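Local coordinates for IMC sub-compartment protein ISP1 (Toxoplasma gondii, PDB 4CHM) that probably contributes to parasite replication as a pleckstrin homology fold protein of an inner membrane complex sub-compartment, at residues A25-V28 with T34-Q37; L49-E54 with I102-D107. All coordinates share one frame; numbering follows the deposited sequence.

Overall arrangement
Both contacts belong to one antiparallel sheet of the pleckstrin homology fold. Contact 1 comes first along the chain and closes before contact 2 opens. It pairs strands 24-29 and 35-43, which form a beta hairpin. Contact 2 joins strands 48-53 and 101-105, which are not neighbours in the sheet; the hairpin strands lie between them. The centres of the two contacts are about 6 Å apart, and their segments touch. Leu27 O and Arg105 N, at 2.8 Å, probably form a hydrogen bond, which ties strand 24-29 of contact 1 to strand 101-105 of contact 2. Contact 1 is a neighbouring-strand pairing, while contact 2 is packing across the interior of the bent sheet.

Contact 1 (A25-V28 with T34-Q37); sequences AVLV and TRLQ
Strand 25-28 runs antiparallel to 35-37, and Leu27 and Val28 meet Gln37 and Leu36 across the pair. Val26, earlier in the strand, bonds through its backbone to Cys38, and its side chain packs on Leu40 and Phe106. Leu27 stands opposite Gln37 in an antiparallel non-hydrogen-bonded pair. CG of Leu27 lies beside the backbone N, anti to the carbonyl carbon (chi1 -51°), and the two methyls part from there. CD2 sits 3.8 Å from Gln37 CA. CD1 reaches the aliphatic part of Arg35, 4.0 Å from its CG, and the two side chains cross at a slant. The guanidinium of Arg35 leads away from the strand pair. Leu27 CA also gives a CA-H...O contact to Leu36 O at 3.2 Å.

Val28 and Leu36 form the hydrogen-bonded pair. Val28 N donates to Leu36 O, and Leu36 N donates to Val28 O, each at 3.0 Å. On the other face from Leu27, Val28 CB and Leu36 CB are 4.5 Å apart. Val28 packs on toward Ile51 and Leu36 toward Cys53. The strands are those of a beta hairpin of the pleckstrin homology fold. The two reciprocal N-H...O bonds hold Val28 opposite Leu36, with an apolar pair on the Val28 and Leu36 face, and Leu27 against the aliphatic stem of Arg35 on the other.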
# COMPACT_ATOMS: atom_id res chain seq x y z
N ALA A 25 1.47 0.36 10.96
CA ALA A 25 1.64 -1.06 10.84
C ALA A 25 0.96 -1.67 9.60
O ALA A 25 -0.21 -1.45 9.33
CB ALA A 25 1.14 -1.73 12.10
N VAL A 26 1.74 -2.46 8.88
CA VAL A 26 1.25 -3.24 7.78
C VAL A 26 1.99 -4.54 7.67
O VAL A 26 2.98 -4.71 8.27
CB VAL A 26 1.38 -2.55 6.41
CG1 VAL A 26 0.57 -1.32 6.28
CG2 VAL A 26 2.80 -2.36 6.00
N LEU A 27 1.49 -5.43 6.84
CA LEU A 27 2.20 -6.61 6.42
C LEU A 27 2.63 -6.53 4.99
O LEU A 27 1.96 -6.00 4.16
CB LEU A 27 1.37 -7.86 6.59
CG LEU A 27 0.71 -8.15 7.90
CD1 LEU A 27 0.02 -9.48 7.82
CD2 LEU A 27 1.71 -8.13 9.01
N VAL A 28 3.78 -7.09 4.72
CA VAL A 28 4.16 -7.39 3.40
C VAL A 28 3.95 -8.87 3.14
O VAL A 28 4.26 -9.70 3.96
CB VAL A 28 5.60 -6.96 3.14
CG1 VAL A 28 6.13 -7.51 1.86
CG2 VAL A 28 5.72 -5.45 3.20
N THR A 34 5.00 -16.14 2.82
CA THR A 34 5.37 -15.56 4.16
C THR A 34 4.71 -14.21 4.37
O THR A 34 4.54 -13.46 3.42
CB THR A 34 6.88 -15.23 4.26
OG1 THR A 34 7.64 -16.30 3.72
CG2 THR A 34 7.30 -14.95 5.72
N ARG A 35 4.52 -13.83 5.62
CA ARG A 35 4.03 -12.50 5.98
C ARG A 35 5.07 -11.80 6.86
O ARG A 35 5.41 -12.30 7.87
CB ARG A 35 2.76 -12.64 6.77
CG ARG A 35 1.50 -12.66 5.99
CD ARG A 35 0.39 -13.30 6.78
NE ARG A 35 0.70 -14.69 6.88
CZ ARG A 35 0.07 -15.65 6.25
NH1 ARG A 35 -0.96 -15.36 5.53
NH2 ARG A 35 0.46 -16.89 6.37
N LEU A 36 5.56 -10.65 6.46
CA LEU A 36 6.42 -9.85 7.29
C LEU A 36 5.63 -8.76 7.95
O LEU A 36 4.91 -8.10 7.32
CB LEU A 36 7.55 -9.20 6.50
CG LEU A 36 8.55 -10.02 5.72
CD1 LEU A 36 9.46 -9.16 4.88
CD2 LEU A 36 9.36 -10.81 6.70
N GLN A 37 5.80 -8.61 9.25
CA GLN A 37 5.31 -7.44 9.98
C GLN A 37 6.22 -6.26 9.71
O GLN A 37 7.39 -6.37 9.89
CB GLN A 37 5.32 -7.62 11.49
CG GLN A 37 4.69 -8.81 12.12
CD GLN A 37 4.79 -8.76 13.64
OE1 GLN A 37 5.86 -8.78 14.21
NE2 GLN A 37 3.68 -8.65 14.27

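Contact 2 (L49-E54 with I102-D107); sequences LSISCE and IPLRFD. With SO4 (sulfate ion), chain H.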
# COMPACT_ATOMS: atom_id res chain seq x y z
N LEU A 49 8.31 6.43 0.11
CA LEU A 49 7.77 5.50 1.10
C LEU A 49 8.90 4.64 1.62
O LEU A 49 9.72 4.15 0.85
CB LEU A 49 6.74 4.56 0.44
CG LEU A 49 5.33 5.02 0.11
CD1 LEU A 49 4.62 3.91 -0.63
CD2 LEU A 49 4.55 5.42 1.34
N SER A 50 8.87 4.33 2.90
CA SER A 50 9.71 3.28 3.40
C SER A 50 8.87 2.14 3.92
O SER A 50 7.76 2.34 4.45
CB SER A 50 10.64 3.80 4.48
OG SER A 50 9.89 4.37 5.54
N ILE A 51 9.44 0.94 3.83
CA ILE A 51 8.87 -0.27 4.39
C ILE A 51 9.98 -0.91 5.24
O ILE A 51 11.05 -1.25 4.73
CB ILE A 51 8.47 -1.24 3.28
CG1 ILE A 51 7.45 -0.57 2.34
CG2 ILE A 51 7.91 -2.52 3.88
CD1 ILE A 51 7.15 -1.39 1.10
N SER A 52 9.71 -1.10 6.51
CA SER A 52 10.72 -1.55 7.46
C SER A 52 10.23 -2.81 8.08
O SER A 52 9.20 -2.79 8.73
CB SER A 52 10.89 -0.48 8.55
OG SER A 52 11.83 -0.90 9.51
N CYS A 53 10.96 -3.91 7.88
CA CYS A 53 10.57 -5.22 8.41
C CYS A 53 11.81 -5.98 8.90
O CYS A 53 12.82 -5.99 8.22
CB CYS A 53 9.91 -6.09 7.34
SG CYS A 53 8.98 -5.19 6.07
N GLU A 54 11.70 -6.59 10.06
CA GLU A 54 12.79 -7.38 10.61
C GLU A 54 14.14 -6.65 10.45
O GLU A 54 15.12 -7.22 9.92
CB GLU A 54 12.79 -8.79 9.98
CG GLU A 54 11.57 -9.60 10.45
CD GLU A 54 11.34 -10.90 9.69
OE1 GLU A 54 12.18 -11.26 8.84
OE2 GLU A 54 10.29 -11.54 9.92
N ILE A 102 5.32 -5.01 -4.79
CA ILE A 102 5.34 -5.26 -3.36
C ILE A 102 3.94 -5.22 -2.80
O ILE A 102 3.34 -4.14 -2.70
CB ILE A 102 6.22 -4.23 -2.63
CG1 ILE A 102 7.68 -4.31 -3.13
CG2 ILE A 102 6.16 -4.47 -1.12
CD1 ILE A 102 8.61 -3.27 -2.51
N PRO A 103 3.43 -6.37 -2.35
CA PRO A 103 2.05 -6.35 -1.84
C PRO A 103 1.96 -6.00 -0.36
O PRO A 103 2.58 -6.66 0.47
CB PRO A 103 1.56 -7.79 -2.09
CG PRO A 103 2.60 -8.40 -3.04
CD PRO A 103 3.88 -7.75 -2.62
N LEU A 104 1.19 -4.95 -0.05
CA LEU A 104 1.02 -4.46 1.32
C LEU A 104 -0.37 -4.81 1.74
O LEU A 104 -1.35 -4.51 1.02
CB LEU A 104 1.13 -2.94 1.37
CG LEU A 104 2.40 -2.29 0.83
CD1 LEU A 104 2.24 -0.80 0.82
CD2 LEU A 104 3.59 -2.70 1.66
N ARG A 105 -0.51 -5.41 2.91
CA ARG A 105 -1.86 -5.67 3.44
C ARG A 105 -2.16 -4.73 4.62
O ARG A 105 -1.42 -4.69 5.59
CB ARG A 105 -2.00 -7.12 3.91
CG ARG A 105 -3.40 -7.41 4.47
CD ARG A 105 -3.51 -8.82 4.99
NE ARG A 105 -3.50 -9.83 3.93
CZ ARG A 105 -3.36 -11.14 4.16
NH1 ARG A 105 -3.14 -11.56 5.41
NH2 ARG A 105 -3.35 -12.03 3.16
N PHE A 106 -3.21 -3.92 4.47
CA PHE A 106 -3.60 -2.98 5.50
C PHE A 106 -4.53 -3.65 6.50
O PHE A 106 -4.93 -4.78 6.29
CB PHE A 106 -4.29 -1.74 4.86
CG PHE A 106 -3.35 -0.90 4.05
CD1 PHE A 106 -3.03 -1.26 2.74
CD2 PHE A 106 -2.64 0.15 4.66
CE1 PHE A 106 -2.06 -0.56 2.04
CE2 PHE A 106 -1.69 0.85 3.96
CZ PHE A 106 -1.39 0.50 2.64
N ASP A 107 -4.95 -2.91 7.51
CA ASP A 107 -5.82 -3.44 8.57
C ASP A 107 -7.23 -3.82 8.10
O ASP A 107 -7.92 -4.58 8.76
CB ASP A 107 -5.92 -2.43 9.71
CG ASP A 107 -4.63 -2.32 10.49
OD1 ASP A 107 -3.60 -2.86 10.02
OD2 ASP A 107 -4.63 -1.72 11.58
S SO4 H . -4.21 -14.98 5.43
O1 SO4 H . -5.58 -14.45 5.81
O2 SO4 H . -3.97 -14.93 3.93
O3 SO4 H . -4.05 -16.39 5.92
O4 SO4 H . -3.10 -14.23 6.12
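Ile51 meets Ile102 and Leu104 through a single methyl, CD1. Its CG1 branch lies beside the backbone N (chi1 -58°), and chi2 of 172° extends it, which carries CD1 out toward strand 101-105. There CD1 lies 3.8 Å from Leu104 CD2 and 3.9 Å from Ile102 CG2. Ile102 offers its short branch, CG2, and meets Ile51 tip to tip. Leu104 comes in obliquely and touches with one of its two methyls.

No hydrogen bond joins the two segments, and the nearest CA atoms, of Ile51 and Leu104, are 9.4 Å apart. The contact is apolar packing across the interior of the bent sheet in the pleckstrin homology fold. Val28, Leu40 and Ile60 from other strands also pack on Ile51. A disulfide from Cys53 to Cys38 ties segment 49-54 to strand 35-43.

Arg105 takes no part in the packing. Its chain bends near the guanidinium end. Two nitrogens grip a sulfate ion, probably from the crystallisation liquor. NH1 donates to O4 at 2.8 Å, almost straight at 170°, and O4 lies in the guanidinium plane. NH2 donates to O2 at 3.1 Å and also bonds Asn83 O, while NE pairs with Asp87.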